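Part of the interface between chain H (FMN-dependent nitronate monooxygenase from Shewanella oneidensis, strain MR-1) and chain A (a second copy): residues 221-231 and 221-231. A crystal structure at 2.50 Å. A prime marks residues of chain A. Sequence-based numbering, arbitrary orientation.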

# COMPACT_ATOMS: atom_id res chain seq x y z
N ALA H 221 -13.09 3.80 14.26
CA ALA H 221 -14.11 4.75 13.80
C ALA H 221 -13.58 5.67 12.73
O ALA H 221 -14.27 5.96 11.76
CB ALA H 221 -14.67 5.56 14.97
N THR H 222 -12.34 6.12 12.90
CA THR H 222 -11.72 7.11 12.04
C THR H 222 -11.48 6.52 10.66
O THR H 222 -11.79 7.15 9.64
CB THR H 222 -10.36 7.57 12.62
OG1 THR H 222 -10.57 8.30 13.83
CG2 THR H 222 -9.59 8.45 11.63
N THR H 223 -10.87 5.33 10.63
CA THR H 223 -10.57 4.66 9.38
C THR H 223 -11.86 4.25 8.67
O THR H 223 -11.94 4.37 7.43
CB THR H 223 -9.67 3.41 9.58
OG1 THR H 223 -10.19 2.58 10.60
CG2 THR H 223 -8.26 3.80 9.97
N VAL H 224 -12.86 3.83 9.43
CA VAL H 224 -14.19 3.51 8.84
C VAL H 224 -14.72 4.77 8.17
O VAL H 224 -15.14 4.76 7.00
CB VAL H 224 -15.23 2.97 9.88
N ARG H 225 -14.59 5.88 8.88
CA ARG H 225 -15.07 7.16 8.39
C ARG H 225 -14.32 7.51 7.13
O ARG H 225 -14.93 7.98 6.17
CB ARG H 225 -14.88 8.26 9.45
CG ARG H 225 -15.55 9.59 9.09
CD ARG H 225 -15.74 10.48 10.32
NE ARG H 225 -14.74 11.56 10.42
CZ ARG H 225 -13.71 11.59 11.28
NH1 ARG H 225 -13.48 10.59 12.13
NH2 ARG H 225 -12.89 12.64 11.27
N ALA H 226 -13.02 7.25 7.12
CA ALA H 226 -12.19 7.65 5.99
C ALA H 226 -12.52 6.83 4.75
O ALA H 226 -12.53 7.35 3.65
CB ALA H 226 -10.71 7.55 6.33
N ALA H 227 -12.85 5.56 4.93
CA ALA H 227 -13.28 4.72 3.82
C ALA H 227 -14.66 5.10 3.30
O ALA H 227 -14.90 5.09 2.10
CB ALA H 227 -13.25 3.25 4.23
N MET H 228 -15.59 5.42 4.19
CA MET H 228 -16.93 5.83 3.74
C MET H 228 -16.85 7.16 3.00
O MET H 228 -17.54 7.36 2.00
CB MET H 228 -17.92 5.93 4.90
CG MET H 228 -18.07 4.65 5.74
SD MET H 228 -18.78 3.22 4.89
CE MET H 228 -20.41 3.83 4.46
N THR H 229 -15.95 8.03 3.45
CA THR H 229 -15.75 9.35 2.83
C THR H 229 -15.48 9.18 1.34
O THR H 229 -16.06 9.88 0.52
CB THR H 229 -14.55 10.09 3.46
OG1 THR H 229 -14.98 10.73 4.65
CG2 THR H 229 -14.00 11.13 2.54
N MET H 230 -14.60 8.24 1.02
CA MET H 230 -14.22 7.93 -0.36
C MET H 230 -15.33 7.28 -1.16
O MET H 230 -15.16 6.97 -2.33
CB MET H 230 -13.02 6.98 -0.37
CG MET H 230 -11.72 7.65 -0.75
SD MET H 230 -10.36 6.90 0.12
CE MET H 230 -9.00 7.70 -0.71
N GLY H 231 -16.43 6.94 -0.50
CA GLY H 231 -17.59 6.43 -1.19
C GLY H 231 -17.77 4.93 -1.08
O GLY H 231 -18.53 4.36 -1.84
N ALA A 221 -10.23 15.95 -4.65
CA ALA A 221 -10.95 16.48 -3.49
C ALA A 221 -11.32 15.38 -2.53
O ALA A 221 -11.12 15.51 -1.33
CB ALA A 221 -12.20 17.24 -3.95
N THR A 222 -11.86 14.29 -3.04
CA THR A 222 -12.26 13.19 -2.18
C THR A 222 -11.09 12.65 -1.40
O THR A 222 -11.20 12.42 -0.21
CB THR A 222 -12.87 12.05 -3.01
OG1 THR A 222 -14.16 12.46 -3.45
CG2 THR A 222 -13.02 10.79 -2.19
N THR A 223 -9.96 12.41 -2.07
CA THR A 223 -8.83 11.79 -1.40
C THR A 223 -8.17 12.76 -0.42
O THR A 223 -7.70 12.34 0.66
CB THR A 223 -7.78 11.22 -2.39
OG1 THR A 223 -7.60 12.13 -3.47
CG2 THR A 223 -8.21 9.84 -2.93
N VAL A 224 -8.18 14.04 -0.75
CA VAL A 224 -7.72 15.06 0.20
C VAL A 224 -8.59 14.95 1.45
O VAL A 224 -8.06 14.92 2.58
CB VAL A 224 -7.77 16.48 -0.42
CG1 VAL A 224 -7.50 17.57 0.61
CG2 VAL A 224 -6.75 16.60 -1.54
N ARG A 225 -9.89 14.75 1.24
CA ARG A 225 -10.85 14.68 2.36
C ARG A 225 -10.59 13.47 3.25
O ARG A 225 -10.51 13.61 4.47
CB ARG A 225 -12.32 14.66 1.86
CG ARG A 225 -13.35 14.78 2.99
CD ARG A 225 -14.80 14.87 2.50
NE ARG A 225 -15.74 14.84 3.63
CZ ARG A 225 -15.99 15.85 4.47
NH1 ARG A 225 -15.44 17.05 4.30
NH2 ARG A 225 -16.82 15.66 5.50
N ALA A 226 -10.47 12.30 2.64
CA ALA A 226 -10.11 11.08 3.37
C ALA A 226 -8.85 11.27 4.20
O ALA A 226 -8.79 10.80 5.32
CB ALA A 226 -9.92 9.92 2.41
N ALA A 227 -7.85 11.95 3.65
CA ALA A 227 -6.59 12.19 4.38
C ALA A 227 -6.82 13.02 5.63
O ALA A 227 -6.36 12.66 6.70
CB ALA A 227 -5.54 12.85 3.49
N MET A 228 -7.55 14.12 5.48
CA MET A 228 -7.76 15.06 6.58
C MET A 228 -8.65 14.45 7.66
O MET A 228 -8.38 14.58 8.86
CB MET A 228 -8.41 16.34 6.05
CG MET A 228 -7.59 17.10 5.01
SD MET A 228 -6.02 17.65 5.67
CE MET A 228 -5.47 18.66 4.31
N THR A 229 -9.70 13.76 7.23
CA THR A 229 -10.53 12.92 8.10
C THR A 229 -9.73 12.05 9.07
O THR A 229 -10.17 11.80 10.18
CB THR A 229 -11.42 11.98 7.26
OG1 THR A 229 -12.26 12.76 6.40
CG2 THR A 229 -12.29 11.14 8.13
N MET A 230 -8.63 11.50 8.60
CA MET A 230 -7.77 10.65 9.42
C MET A 230 -6.94 11.44 10.42
O MET A 230 -6.29 10.83 11.26
CB MET A 230 -6.82 9.84 8.55
CG MET A 230 -7.50 8.99 7.49
SD MET A 230 -6.85 7.32 7.44
CE MET A 230 -7.27 6.81 9.10
N GLY A 231 -6.85 12.76 10.24
CA GLY A 231 -6.11 13.62 11.17
C GLY A 231 -4.83 14.21 10.59
O GLY A 231 -4.01 14.74 11.31

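Two copies of one helix, one from each chain, pack almost antiparallel (173°), with their axes 8.6 Å apart at closest approach. Ala226 faces Ala226′ at the centre, CA to CA 4.8 Å; the methyl side chains let the backbones come this near, and Ala226′ CB lies 3.9 Å from Ala226 O. The pairing buries 578 Å² in all, without a hydrogen bond between the stretches, so close packing of mostly apolar atoms makes the contact.

Thr229′ and Thr229 are central to it. Each is a knob in a hole of the other helix: Thr229′ sits among Thr222, Arg225, Ala226 and Thr229, and Thr229 among the equivalent four. Both take the m rotamer, in which the hydroxyl bonds back to its own helix (Thr229 OG1 to Arg225 O, 3.1 Å; Thr229′ OG1 to Arg225′ O, 2.7 Å) while the methyl packs across. Threonine thus meets its polar need within the helix and offers carbon to the partner: Thr229 CG2 lies 3.7 Å from both Arg225′ CG and Ala226′ N, and Thr229′ CG2 rests over one face of the Arg225 guanidinium, 3.4 Å from Arg225 NE. Arg225 NH2 comes within 3.0 Å of Thr229′ O, but the angle is too poor for a hydrogen bond.

Met230 and Met230′ leave their backbones sideways, yet their flexible chains bring the ends nearer the partner. Met230 SD lies 3.8 Å from Ala226′ CB and Met230 CE 3.2 Å from Thr223′ CG2; in the other direction Met230′ CG reaches Ala226 CB at 3.7 Å and Met230′ CE reaches Thr223 CG2 at 3.3 Å. The conformations differ (chi1 -106° in Met230, -56° in Met230′), so the two halves are not exact copies. Thr222 CG2 adds a methyl 3.6 Å from Met230′ CA, matched by Thr222′ CG2 at 3.6 Å from Met230 CA.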